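Local coordinates for protein genome packaging NTPase B204 (Sulfolobus turreted icosahedral virus 2, PDB 4KFU) that is a P-loop NTPase of the FtsK-HerA superfamily that hydrolyses nucleoside triphosphates, probably ATP, to power the packaging of viral DNA into the capsid, at residues V7-R12 and G132-T137; D40-R45 and I102-Y107; D79-L84 and P117-A122. All blocks are in the same frame, centred on the assembly; numbering follows the deposited sequence.

Interaction 1 (V7-R12 and G132-T137); sequences VVLVGR and GLILST
Leu9 holds its CG beside its own backbone N and anti to the carbonyl carbon (chi1 -42°), chi2 (177°) extends CD1 from there, and Ile134 sets CG2 anti to its N; the CD1 methyl of Leu9 thus slants across to the CG2 methyl of Ile134, 4.2 Å away. Val7 lies on the same face of the sheet, its CB 4.3 Å from Ile134 CG1. On the other face Val8 CG2 approaches Leu135 CB at 4.4 Å, and the methyls of Val10 and Thr137 are neighbours. Five backbone hydrogen bonds, the first three close to straight, join the strands in parallel: Val7 N to Leu133 O at one end, then Leu135 N to Val7 O, Leu9 N to Leu135 O at 2.6 Å, Thr137 N to Leu9 O, and Gly11 N to Thr137 O at 3.1 Å where strand 6-10 runs out into the loop. That loop fits a Walker A P-loop, and Arg12 lies in the pocket of the bound nucleotide analogue. Strand 131-137 separates the P-loop strand from strand 98-102, the order expected of P-loop ATPases of the FtsK-HerA kind. Helix 17-31 packs on the face of Val7 and Leu9, helix 145-150 on that of Val8 and Leu135. The buried hydroxyls are satisfied outside the pair, Ser136 OG by Asp103 and Thr137 OG1 by Asp142.

Interaction 2 (D40-R45 and I102-Y107); sequences DHNLLR and IDEAYY. With ZN (zinc ion), chain L.
His41 joins a zinc ion to the carboxylate of Glu104 through the two nitrogens of its ring. NE2 binds the metal at 2.1 Å, in a site completed by Asp39, Asp73 and His108. ND1 gives its hydrogen to Glu104 OE1 at 3.2 Å, with the oxygen in the ring plane and using its anti lone pair, and makes a second, weak bond to Asp103 O at 2.7 Å. The ring and carboxylate planes stand 89° apart. The backbone N of His41 also donates to Glu104 OE1, at 3.3 Å and on the syn side, tilted out of the carboxylate plane, so this one oxygen is gripped by two donors of the same residue. CG beside the backbone N (chi1 -54°) keeps both donors near this oxygen. Such a His-carboxylate bond fixes the rotation of the imidazole and directs NE2 at the metal. Over one ring face comes Tyr107 CD2, 3.6 Å from His41 CG, the two rings being inclined obliquely; at the ring edge Ile102 CG2 stands 4.0 Å from His41 CE1.

Farther out, Asn42 crosses Glu104 obliquely, ND2 coming 2.9 Å from OE2 at too poor an angle for a hydrogen bond; ND2 makes a weak one to Glu49. Asn42 N is held by Asp40 OD1 at 3.0 Å in an Asx turn. Asp40 OD2 is bound by Tyr50 N and Ser48 OG. Asp103 OD2 accepts hydrogen bonds from Tyr50 OH and Ser18 OG. Asp103 and Glu104 follow a hydrophobic strand, as the acidic pair of a Walker B motif does, and probably play that part here. The two loops leave the C-terminal ends of the adjacent parallel strands 35-40 and 98-102, and the second leads on to helix 117-124.

Interaction 3 (D79-L84 and P117-A122); sequences DFFEKL and PAIDEA
Ala118 presses its CB into the angle between Phe81 and Glu82, 3.7 Å from the ring atom CE2 of Phe81 and 3.8 Å from CG of Glu82. The methyl is small enough to let the helices come close here: the CA atoms of Glu82 and Ala118 are 5.3 Å apart, although the axes of the short segments approach only to 9.2 Å. In return Phe81, its CG anti to the backbone N (chi1 -180°), pushes the CD2-CE2 edge of its ring into the hollow formed by Ala118 and Ile119 on one turn of helix 117-124 and Ala122 on the next. One wall is the CD1 methyl of Ile119, which comes obliquely to within 3.4 Å of Phe81 CE2. Ala122 CB lies near the ring plane, 4.3 Å from Phe81 CZ. The ring edge thus sits between Ala118 CB on one side of its plane and Ile119 CD1 on the other, with Ala122 CB ahead of CZ.

At the outer margin Glu82 bends round Ala118 and offers OE2 to its backbone N at 3.2 Å, the donor standing above the carboxylate plane. The same oxygen touches the CD of Pro117, 3.6 Å away. Since this amide belongs to the first turn of the helix, the helix start would probably favour the negative charge. The Phe81 ring also meets Phe109 edge-to-face, and it touches Leu100 and Ile102 of the sheet beneath.

The short segments run at 52° to one another. Helix 78-95 links parallel strands 68-72 and 98-102, and helix 117-124 lies between strands 98-102 and 131-137; neighbouring crossover helices pack on one face of a largely parallel sheet, as in the three-layer alpha/beta folds to which the P-loop ATPases belong.

In the fold
Strand 98-102 ties the three contacts together. Its last residue, in interaction 2, probably donates from Ile102 N to Ile134 O of interaction 1 at 2.8 Å, and beyond it Ala105 N probably bonds to Ser136 O at 2.8 Å. Interaction 3 leans on the same strand, Ile102 CD1 lying 3.6 Å from Phe81 CE1. The centres of interactions 1 and 2 are about 12 Å apart, and that of interaction 3 is about 17 Å from each. The nucleotide and magnesium lie by the first two: the side chain of Asp103 is about 4 Å, and that of Ser136 about 6 Å, from the magnesium ion. The zinc ion is bound within interaction 2, by His41, and the side chain of Phe81 is about 6 Å from it.

Interaction 1 (V7-R12 and G132-T137)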
ATOM      1  N   VAL A   7       4.958   3.299   0.640  1.00 20.19           N
ATOM      2  CA  VAL A   7       4.866   3.112  -0.805  1.00 20.98           C
ATOM      3  C   VAL A   7       3.401   3.104  -1.196  1.00 21.84           C
ATOM      4  O   VAL A   7       2.575   2.424  -0.570  1.00 16.66           O
ATOM      5  CB  VAL A   7       5.517   1.794  -1.255  1.00 19.40           C
ATOM      6  CG1 VAL A   7       5.361   1.604  -2.755  1.00 20.78           C
ATOM      7  CG2 VAL A   7       6.978   1.772  -0.872  1.00 18.34           C
ATOM      8  N   VAL A   8       3.072   3.873  -2.229  1.00 17.15           N
ATOM      9  CA  VAL A   8       1.695   3.962  -2.684  1.00 16.68           C
ATOM     10  C   VAL A   8       1.609   3.514  -4.134  1.00 17.08           C
ATOM     11  O   VAL A   8       2.338   4.025  -5.002  1.00 18.14           O
ATOM     12  CB  VAL A   8       1.147   5.390  -2.526  1.00 15.03           C
ATOM     13  CG1 VAL A   8      -0.310   5.457  -2.983  1.00 16.27           C
ATOM     14  CG2 VAL A   8       1.272   5.837  -1.052  1.00 16.56           C
ATOM     15  N   LEU A   9       0.744   2.537  -4.392  1.00 13.87           N
ATOM     16  CA  LEU A   9       0.540   2.062  -5.755  1.00 12.43           C
ATOM     17  C   LEU A   9      -0.825   2.507  -6.269  1.00 16.79           C
ATOM     18  O   LEU A   9      -1.854   2.287  -5.618  1.00 17.89           O
ATOM     19  CB  LEU A   9       0.613   0.542  -5.817  1.00 18.63           C
ATOM     20  CG  LEU A   9       1.697  -0.171  -5.021  1.00 22.96           C
ATOM     21  CD1 LEU A   9       1.511  -1.670  -5.205  1.00 22.17           C
ATOM     22  CD2 LEU A   9       3.077   0.261  -5.483  1.00 22.95           C
ATOM     23  N   VAL A  10      -0.834   3.120  -7.449  1.00 18.27           N
ATOM     24  CA  VAL A  10      -2.074   3.590  -8.056  1.00 17.53           C
ATOM     25  C   VAL A  10      -2.224   2.986  -9.439  1.00 20.79           C
ATOM     26  O   VAL A  10      -1.324   3.106 -10.279  1.00 20.19           O
ATOM     27  CB  VAL A  10      -2.096   5.107  -8.206  1.00 19.33           C
ATOM     28  CG1 VAL A  10      -3.459   5.552  -8.757  1.00 20.95           C
ATOM     29  CG2 VAL A  10      -1.792   5.779  -6.853  1.00 18.77           C
ATOM     30  N   GLY A  11      -3.358   2.345  -9.688  1.00 16.74           N
ATOM     31  CA  GLY A  11      -3.566   1.743 -10.992  1.00 21.53           C
ATOM     32  C   GLY A  11      -4.974   1.232 -11.188  1.00 22.79           C
ATOM     33  O   GLY A  11      -5.571   0.692 -10.251  1.00 20.30           O
ATOM     34  N   ARG A  12      -5.500   1.396 -12.405  1.00 24.22           N
ATOM     35  CA  ARG A  12      -6.837   0.902 -12.740  1.00 24.81           C
ATOM     36  C   ARG A  12      -6.967  -0.605 -12.486  1.00 25.05           C
ATOM     37  O   ARG A  12      -5.960  -1.324 -12.387  1.00 20.55           O
ATOM     38  CB  ARG A  12      -7.166   1.220 -14.208  1.00 29.14           C
ATOM     39  N   GLY A 132       6.590  -0.114   7.886  1.00 23.00           N
ATOM     40  CA  GLY A 132       6.447   0.430   6.548  1.00 22.71           C
ATOM     41  C   GLY A 132       5.013   0.219   6.101  1.00 22.47           C
ATOM     42  O   GLY A 132       4.265  -0.549   6.718  1.00 17.37           O
ATOM     43  N   LEU A 133       4.619   0.898   5.027  1.00 19.77           N
ATOM     44  CA  LEU A 133       3.276   0.759   4.491  1.00 17.04           C
ATOM     45  C   LEU A 133       3.352   0.581   2.995  1.00 20.27           C
ATOM     46  O   LEU A 133       4.122   1.279   2.313  1.00 21.84           O
ATOM     47  CB  LEU A 133       2.447   2.022   4.741  1.00 20.99           C
ATOM     48  CG  LEU A 133       1.869   2.474   6.067  1.00 24.41           C
ATOM     49  CD1 LEU A 133       1.039   3.708   5.775  1.00 18.29           C
ATOM     50  CD2 LEU A 133       0.991   1.390   6.687  1.00 22.17           C
ATOM     51  N   ILE A 134       2.562  -0.357   2.487  1.00 22.35           N
ATOM     52  CA  ILE A 134       2.266  -0.386   1.057  1.00 19.46           C
ATOM     53  C   ILE A 134       0.777  -0.173   0.900  1.00 21.64           C
ATOM     54  O   ILE A 134      -0.031  -0.945   1.432  1.00 20.62           O
ATOM     55  CB  ILE A 134       2.681  -1.695   0.399  1.00 16.56           C
ATOM     56  CG1 ILE A 134       4.191  -1.879   0.546  1.00 17.26           C
ATOM     57  CG2 ILE A 134       2.327  -1.649  -1.093  1.00 20.20           C
ATOM     58  CD1 ILE A 134       4.709  -3.192   0.064  1.00 20.07           C
ATOM     59  N   LEU A 135       0.410   0.912   0.220  1.00 15.30           N
ATOM     60  CA  LEU A 135      -0.992   1.253   0.037  1.00 14.41           C
ATOM     61  C   LEU A 135      -1.324   1.181  -1.442  1.00 19.10           C
ATOM     62  O   LEU A 135      -0.562   1.674  -2.282  1.00 20.86           O
ATOM     63  CB  LEU A 135      -1.294   2.661   0.545  1.00 16.83           C
ATOM     64  CG  LEU A 135      -1.003   2.950   2.020  1.00 20.08           C
ATOM     65  CD1 LEU A 135      -1.367   4.388   2.342  1.00 23.23           C
ATOM     66  CD2 LEU A 135      -1.753   1.974   2.933  1.00 17.62           C
ATOM     67  N   SER A 136      -2.468   0.588  -1.758  1.00 18.93           N
ATOM     68  CA  SER A 136      -2.845   0.373  -3.147  1.00 19.24           C
ATOM     69  C   SER A 136      -4.255   0.888  -3.394  1.00 19.35           C
ATOM     70  O   SER A 136      -5.157   0.648  -2.582  1.00 25.63           O
ATOM     71  CB  SER A 136      -2.764  -1.128  -3.450  1.00 22.24           C
ATOM     72  OG  SER A 136      -3.408  -1.445  -4.660  1.00 32.52           O
ATOM     73  N   THR A 137      -4.458   1.578  -4.515  1.00 18.80           N
ATOM     74  CA  THR A 137      -5.794   2.053  -4.873  1.00 18.89           C
ATOM     75  C   THR A 137      -5.960   2.163  -6.373  1.00 19.84           C
ATOM     76  O   THR A 137      -4.974   2.084  -7.112  1.00 18.93           O
ATOM     77  CB  THR A 137      -6.111   3.414  -4.233  1.00 23.34           C
ATOM     78  OG1 THR A 137      -7.535   3.598  -4.205  1.00 32.60           O
ATOM     79  CG2 THR A 137      -5.439   4.555  -5.015  1.00 20.29           C
TER

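Interaction 2 (D40-R45 and I102-Y107)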
ATOM      1  N   ASP A  40      -6.499  -7.500   3.893  1.00 26.36           N
ATOM      2  CA  ASP A  40      -7.114  -8.003   2.647  1.00 24.36           C
ATOM      3  C   ASP A  40      -8.632  -7.779   2.656  1.00 30.32           C
ATOM      4  O   ASP A  40      -9.324  -8.174   3.603  1.00 31.68           O
ATOM      5  CB  ASP A  40      -6.807  -9.505   2.529  1.00 26.40           C
ATOM      6  CG  ASP A  40      -7.086 -10.084   1.132  1.00 27.71           C
ATOM      7  OD1 ASP A  40      -7.840  -9.484   0.333  1.00 29.44           O
ATOM      8  OD2 ASP A  40      -6.551 -11.176   0.845  1.00 31.07           O
ATOM      9  N   HIS A  41      -9.159  -7.160   1.604  1.00 25.80           N
ATOM     10  CA  HIS A  41     -10.585  -6.847   1.558  1.00 30.34           C
ATOM     11  C   HIS A  41     -11.362  -7.654   0.521  1.00 32.43           C
ATOM     12  O   HIS A  41     -12.588  -7.546   0.431  1.00 31.50           O
ATOM     13  CB  HIS A  41     -10.777  -5.345   1.315  1.00 31.66           C
ATOM     14  CG  HIS A  41     -10.034  -4.489   2.298  1.00 34.99           C
ATOM     15  ND1 HIS A  41      -8.788  -3.960   2.029  1.00 31.31           N
ATOM     16  CD2 HIS A  41     -10.340  -4.117   3.559  1.00 31.68           C
ATOM     17  CE1 HIS A  41      -8.374  -3.269   3.079  1.00 29.19           C
ATOM     18  NE2 HIS A  41      -9.295  -3.356   4.027  1.00 29.82           N
ATOM     19  N   ASN A  42     -10.647  -8.474  -0.242  1.00 30.70           N
ATOM     20  CA  ASN A  42     -11.236  -9.180  -1.381  1.00 36.55           C
ATOM     21  C   ASN A  42     -11.423 -10.676  -1.154  1.00 36.94           C
ATOM     22  O   ASN A  42     -10.441 -11.430  -1.111  1.00 32.00           O
ATOM     23  CB  ASN A  42     -10.371  -8.984  -2.626  1.00 31.03           C
ATOM     24  CG  ASN A  42     -10.565  -7.633  -3.263  1.00 41.66           C
ATOM     25  OD1 ASN A  42     -11.298  -6.787  -2.747  1.00 45.63           O
ATOM     26  ND2 ASN A  42      -9.899  -7.413  -4.398  1.00 39.84           N
ATOM     27  N   LEU A  43     -12.680 -11.098  -1.035  1.00 36.93           N
ATOM     28  CA  LEU A  43     -13.004 -12.520  -0.912  1.00 38.85           C
ATOM     29  C   LEU A  43     -12.933 -13.244  -2.253  1.00 42.21           C
ATOM     30  O   LEU A  43     -13.276 -12.685  -3.298  1.00 42.51           O
ATOM     31  CB  LEU A  43     -14.396 -12.713  -0.308  1.00 43.42           C
ATOM     32  CG  LEU A  43     -14.495 -12.643   1.212  1.00 46.29           C
ATOM     33  CD1 LEU A  43     -15.911 -13.003   1.678  1.00 46.32           C
ATOM     34  CD2 LEU A  43     -13.450 -13.555   1.852  1.00 38.19           C
ATOM     35  N   LEU A  44     -12.478 -14.493  -2.219  1.00 45.40           N
ATOM     36  CA  LEU A  44     -12.445 -15.336  -3.412  1.00 49.95           C
ATOM     37  C   LEU A  44     -13.446 -16.483  -3.276  1.00 51.74           C
ATOM     38  O   LEU A  44     -14.254 -16.492  -2.344  1.00 50.44           O
ATOM     39  CB  LEU A  44     -11.041 -15.887  -3.641  1.00 45.96           C
ATOM     40  CG  LEU A  44      -9.997 -14.867  -4.085  1.00 45.05           C
ATOM     41  CD1 LEU A  44      -8.724 -15.582  -4.522  1.00 34.89           C
ATOM     42  CD2 LEU A  44     -10.555 -13.996  -5.202  1.00 42.07           C
ATOM     43  N   ARG A  45     -13.401 -17.437  -4.206  1.00 50.94           N
ATOM     44  CA  ARG A  45     -14.273 -18.613  -4.136  1.00 54.21           C
ATOM     45  C   ARG A  45     -14.041 -19.290  -2.796  1.00 55.28           C
ATOM     46  O   ARG A  45     -14.951 -19.386  -1.967  1.00 65.83           O
ATOM     47  CB  ARG A  45     -13.986 -19.575  -5.288  1.00 57.40           C
ATOM     48  N   ILE A 102      -1.740  -2.899   2.533  1.00 17.87           N
ATOM     49  CA  ILE A 102      -3.168  -2.618   2.505  1.00 21.69           C
ATOM     50  C   ILE A 102      -3.652  -2.504   1.077  1.00 26.06           C
ATOM     51  O   ILE A 102      -3.512  -1.452   0.445  1.00 20.88           O
ATOM     52  CB  ILE A 102      -3.505  -1.323   3.257  1.00 21.49           C
ATOM     53  CG1 ILE A 102      -2.803  -1.313   4.617  1.00 25.63           C
ATOM     54  CG2 ILE A 102      -5.033  -1.178   3.456  1.00 22.22           C
ATOM     55  CD1 ILE A 102      -3.331  -0.271   5.546  1.00 23.82           C
ATOM     56  N   ASP A 103      -4.205  -3.594   0.553  1.00 25.94           N
ATOM     57  CA  ASP A 103      -4.809  -3.531  -0.779  1.00 24.33           C
ATOM     58  C   ASP A 103      -6.193  -2.917  -0.632  1.00 25.91           C
ATOM     59  O   ASP A 103      -6.787  -2.971   0.460  1.00 33.47           O
ATOM     60  CB  ASP A 103      -4.855  -4.904  -1.447  1.00 33.73           C
ATOM     61  CG  ASP A 103      -4.455  -4.844  -2.930  1.00 36.12           C
ATOM     62  OD1 ASP A 103      -4.694  -3.787  -3.570  1.00 31.53           O
ATOM     63  OD2 ASP A 103      -3.898  -5.842  -3.454  1.00 31.39           O
ATOM     64  N   GLU A 104      -6.686  -2.286  -1.697  1.00 28.40           N
ATOM     65  CA  GLU A 104      -7.940  -1.528  -1.627  1.00 27.67           C
ATOM     66  C   GLU A 104      -7.909  -0.520  -0.468  1.00 28.86           C
ATOM     67  O   GLU A 104      -8.835  -0.470   0.354  1.00 30.87           O
ATOM     68  CB  GLU A 104      -9.139  -2.481  -1.488  1.00 33.60           C
ATOM     69  CG  GLU A 104      -9.189  -3.619  -2.537  1.00 31.81           C
ATOM     70  CD  GLU A 104      -8.478  -4.915  -2.095  1.00 38.04           C
ATOM     71  OE1 GLU A 104      -8.312  -5.151  -0.868  1.00 34.03           O
ATOM     72  OE2 GLU A 104      -8.086  -5.715  -2.982  1.00 37.26           O
ATOM     73  N   ALA A 105      -6.846   0.280  -0.401  1.00 18.99           N
ATOM     74  CA  ALA A 105      -6.631   1.167   0.742  1.00 21.55           C
ATOM     75  C   ALA A 105      -7.659   2.283   0.906  1.00 22.44           C
ATOM     76  O   ALA A 105      -7.631   2.986   1.911  1.00 19.36           O
ATOM     77  CB  ALA A 105      -5.213   1.746   0.736  1.00 24.34           C
ATOM     78  N   TYR A 106      -8.559   2.463  -0.061  1.00 21.57           N
ATOM     79  CA  TYR A 106      -9.587   3.501   0.072  1.00 23.29           C
ATOM     80  C   TYR A 106     -10.567   3.210   1.208  1.00 23.96           C
ATOM     81  O   TYR A 106     -11.331   4.085   1.612  1.00 23.17           O
ATOM     82  CB  TYR A 106     -10.348   3.712  -1.238  1.00 27.29           C
ATOM     83  CG  TYR A 106     -10.971   2.459  -1.790  1.00 32.64           C
ATOM     84  CD1 TYR A 106     -12.207   2.007  -1.333  1.00 32.59           C
ATOM     85  CD2 TYR A 106     -10.321   1.721  -2.774  1.00 35.39           C
ATOM     86  CE1 TYR A 106     -12.777   0.843  -1.844  1.00 36.18           C
ATOM     87  CE2 TYR A 106     -10.878   0.563  -3.291  1.00 37.00           C
ATOM     88  CZ  TYR A 106     -12.102   0.128  -2.825  1.00 38.69           C
ATOM     89  OH  TYR A 106     -12.640  -1.026  -3.354  1.00 41.64           O
ATOM     90  N   TYR A 107     -10.577   1.984   1.714  1.00 22.35           N
ATOM     91  CA  TYR A 107     -11.450   1.699   2.848  1.00 25.15           C
ATOM     92  C   TYR A 107     -11.038   2.456   4.096  1.00 28.02           C
ATOM     93  O   TYR A 107     -11.890   2.833   4.894  1.00 24.74           O
ATOM     94  CB  TYR A 107     -11.490   0.204   3.144  1.00 28.08           C
ATOM     95  CG  TYR A 107     -12.262  -0.546   2.104  1.00 27.88           C
ATOM     96  CD1 TYR A 107     -13.621  -0.303   1.913  1.00 29.02           C
ATOM     97  CD2 TYR A 107     -11.636  -1.475   1.294  1.00 28.98           C
ATOM     98  CE1 TYR A 107     -14.339  -0.986   0.936  1.00 36.80           C
ATOM     99  CE2 TYR A 107     -12.340  -2.161   0.321  1.00 36.09           C
ATOM    100  CZ  TYR A 107     -13.690  -1.914   0.145  1.00 37.61           C
ATOM    101  OH  TYR A 107     -14.384  -2.602  -0.834  1.00 43.46           O
TER
HETATM  102 ZN    ZN L 308      -8.936  -3.133   6.056  0.76 24.04          ZN

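Interaction 3 (D79-L84 and P117-A122)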
ATOM      1  N   ASP A  79     -12.757   1.573  12.968  1.00 26.81           N
ATOM      2  CA  ASP A  79     -12.497   0.825  14.198  1.00 29.69           C
ATOM      3  C   ASP A  79     -11.550  -0.331  13.938  1.00 26.95           C
ATOM      4  O   ASP A  79     -10.668  -0.626  14.754  1.00 27.96           O
ATOM      5  CB  ASP A  79     -13.795   0.312  14.806  1.00 33.75           C
ATOM      6  N   PHE A  80     -11.734  -0.986  12.794  1.00 26.81           N
ATOM      7  CA  PHE A  80     -10.902  -2.125  12.454  1.00 27.85           C
ATOM      8  C   PHE A  80      -9.469  -1.688  12.209  1.00 24.10           C
ATOM      9  O   PHE A  80      -8.549  -2.314  12.723  1.00 22.32           O
ATOM     10  CB  PHE A  80     -11.426  -2.879  11.232  1.00 31.95           C
ATOM     11  CG  PHE A  80     -10.631  -4.116  10.911  1.00 32.13           C
ATOM     12  CD1 PHE A  80     -10.946  -5.328  11.512  1.00 34.60           C
ATOM     13  CD2 PHE A  80      -9.550  -4.066  10.035  1.00 29.45           C
ATOM     14  CE1 PHE A  80     -10.215  -6.470  11.236  1.00 36.99           C
ATOM     15  CE2 PHE A  80      -8.811  -5.204   9.756  1.00 31.24           C
ATOM     16  CZ  PHE A  80      -9.145  -6.408  10.356  1.00 34.51           C
ATOM     17  N   PHE A  81      -9.272  -0.635  11.411  1.00 23.36           N
ATOM     18  CA  PHE A  81      -7.899  -0.203  11.135  1.00 19.80           C
ATOM     19  C   PHE A  81      -7.173   0.175  12.431  1.00 20.53           C
ATOM     20  O   PHE A  81      -5.987  -0.125  12.604  1.00 17.64           O
ATOM     21  CB  PHE A  81      -7.806   0.945  10.124  1.00 23.51           C
ATOM     22  CG  PHE A  81      -6.390   1.359   9.857  1.00 24.45           C
ATOM     23  CD1 PHE A  81      -5.570   0.579   9.049  1.00 22.90           C
ATOM     24  CD2 PHE A  81      -5.846   2.471  10.476  1.00 23.16           C
ATOM     25  CE1 PHE A  81      -4.234   0.930   8.833  1.00 21.40           C
ATOM     26  CE2 PHE A  81      -4.519   2.818  10.272  1.00 22.23           C
ATOM     27  CZ  PHE A  81      -3.716   2.053   9.450  1.00 20.36           C
ATOM     28  N   GLU A  82      -7.890   0.820  13.349  1.00 20.39           N
ATOM     29  CA  GLU A  82      -7.257   1.230  14.599  1.00 21.14           C
ATOM     30  C   GLU A  82      -6.747   0.010  15.368  1.00 19.72           C
ATOM     31  O   GLU A  82      -5.613   0.005  15.859  1.00 21.43           O
ATOM     32  CB  GLU A  82      -8.196   2.097  15.443  1.00 24.82           C
ATOM     33  CG  GLU A  82      -8.423   3.481  14.840  1.00 27.26           C
ATOM     34  CD  GLU A  82      -8.351   4.596  15.872  1.00 37.37           C
ATOM     35  OE1 GLU A  82      -9.426   5.021  16.355  1.00 42.40           O
ATOM     36  OE2 GLU A  82      -7.225   5.056  16.195  1.00 30.99           O
ATOM     37  N   LYS A  83      -7.574  -1.032  15.429  1.00 17.75           N
ATOM     38  CA  LYS A  83      -7.216  -2.273  16.114  1.00 23.16           C
ATOM     39  C   LYS A  83      -6.046  -2.943  15.409  1.00 21.07           C
ATOM     40  O   LYS A  83      -5.102  -3.407  16.041  1.00 18.56           O
ATOM     41  CB  LYS A  83      -8.424  -3.223  16.107  1.00 27.32           C
ATOM     42  CG  LYS A  83      -8.369  -4.336  17.124  1.00 37.47           C
ATOM     43  CD  LYS A  83      -9.258  -5.515  16.702  1.00 40.01           C
ATOM     44  CE  LYS A  83     -10.592  -5.057  16.126  1.00 41.32           C
ATOM     45  NZ  LYS A  83     -11.443  -6.229  15.737  1.00 43.23           N
ATOM     46  N   LEU A  84      -6.105  -2.982  14.081  1.00 20.95           N
ATOM     47  CA  LEU A  84      -5.035  -3.589  13.281  1.00 21.90           C
ATOM     48  C   LEU A  84      -3.705  -2.875  13.459  1.00 19.49           C
ATOM     49  O   LEU A  84      -2.645  -3.507  13.453  1.00 17.45           O
ATOM     50  CB  LEU A  84      -5.426  -3.582  11.794  1.00 18.82           C
ATOM     51  CG  LEU A  84      -4.349  -3.987  10.785  1.00 20.74           C
ATOM     52  CD1 LEU A  84      -3.895  -5.416  11.018  1.00 18.13           C
ATOM     53  CD2 LEU A  84      -4.843  -3.833   9.351  1.00 21.79           C
ATOM     54  N   PRO A 117      -6.554   8.649  15.081  1.00 25.09           N
ATOM     55  CA  PRO A 117      -5.181   8.617  15.597  1.00 25.98           C
ATOM     56  C   PRO A 117      -4.289   7.620  14.859  1.00 25.03           C
ATOM     57  O   PRO A 117      -3.113   7.928  14.596  1.00 25.33           O
ATOM     58  CB  PRO A 117      -5.375   8.181  17.054  1.00 32.00           C
ATOM     59  CG  PRO A 117      -6.702   8.736  17.420  1.00 31.59           C
ATOM     60  CD  PRO A 117      -7.550   8.659  16.177  1.00 29.53           C
ATOM     61  N   ALA A 118      -4.840   6.453  14.522  1.00 22.99           N
ATOM     62  CA  ALA A 118      -4.086   5.422  13.801  1.00 25.10           C
ATOM     63  C   ALA A 118      -3.615   5.898  12.423  1.00 19.66           C
ATOM     64  O   ALA A 118      -2.464   5.666  12.038  1.00 20.61           O
ATOM     65  CB  ALA A 118      -4.911   4.151  13.665  1.00 23.50           C
ATOM     66  N   ILE A 119      -4.512   6.540  11.679  1.00 24.97           N
ATOM     67  CA  ILE A 119      -4.166   7.057  10.356  1.00 21.99           C
ATOM     68  C   ILE A 119      -3.077   8.118  10.468  1.00 19.93           C
ATOM     69  O   ILE A 119      -2.095   8.092   9.728  1.00 17.93           O
ATOM     70  CB  ILE A 119      -5.388   7.671   9.630  1.00 29.84           C
ATOM     71  CG1 ILE A 119      -6.488   6.619   9.438  1.00 29.17           C
ATOM     72  CG2 ILE A 119      -4.979   8.267   8.283  1.00 23.90           C
ATOM     73  CD1 ILE A 119      -6.054   5.424   8.632  1.00 27.51           C
ATOM     74  N   ASP A 120      -3.248   9.049  11.400  1.00 16.95           N
ATOM     75  CA  ASP A 120      -2.244  10.082  11.586  1.00 21.97           C
ATOM     76  C   ASP A 120      -0.891   9.483  11.938  1.00 23.13           C
ATOM     77  O   ASP A 120       0.146   9.890  11.398  1.00 18.48           O
ATOM     78  CB  ASP A 120      -2.661  11.080  12.659  1.00 22.65           C
ATOM     79  CG  ASP A 120      -1.772  12.301  12.667  1.00 28.34           C
ATOM     80  OD1 ASP A 120      -1.923  13.130  11.744  1.00 26.74           O
ATOM     81  OD2 ASP A 120      -0.905  12.417  13.559  1.00 26.29           O
ATOM     82  N   GLU A 121      -0.891   8.507  12.838  1.00 17.38           N
ATOM     83  CA  GLU A 121       0.363   7.855  13.196  1.00 19.71           C
ATOM     84  C   GLU A 121       0.990   7.110  12.016  1.00 20.93           C
ATOM     85  O   GLU A 121       2.209   7.142  11.820  1.00 21.79           O
ATOM     86  CB  GLU A 121       0.136   6.880  14.364  1.00 24.95           C
ATOM     87  CG  GLU A 121       1.367   6.686  15.217  1.00 29.87           C
ATOM     88  CD  GLU A 121       1.235   5.547  16.219  1.00 33.25           C
ATOM     89  OE1 GLU A 121       0.107   5.268  16.674  1.00 30.89           O
ATOM     90  OE2 GLU A 121       2.274   4.934  16.546  1.00 37.85           O
ATOM     91  N   ALA A 122       0.148   6.424  11.243  1.00 18.23           N
ATOM     92  CA  ALA A 122       0.619   5.639  10.118  1.00 19.43           C
ATOM     93  C   ALA A 122       1.358   6.530   9.119  1.00 18.82           C
ATOM     94  O   ALA A 122       2.377   6.131   8.548  1.00 23.26           O
ATOM     95  CB  ALA A 122      -0.548   4.956   9.446  1.00 16.71           C
TER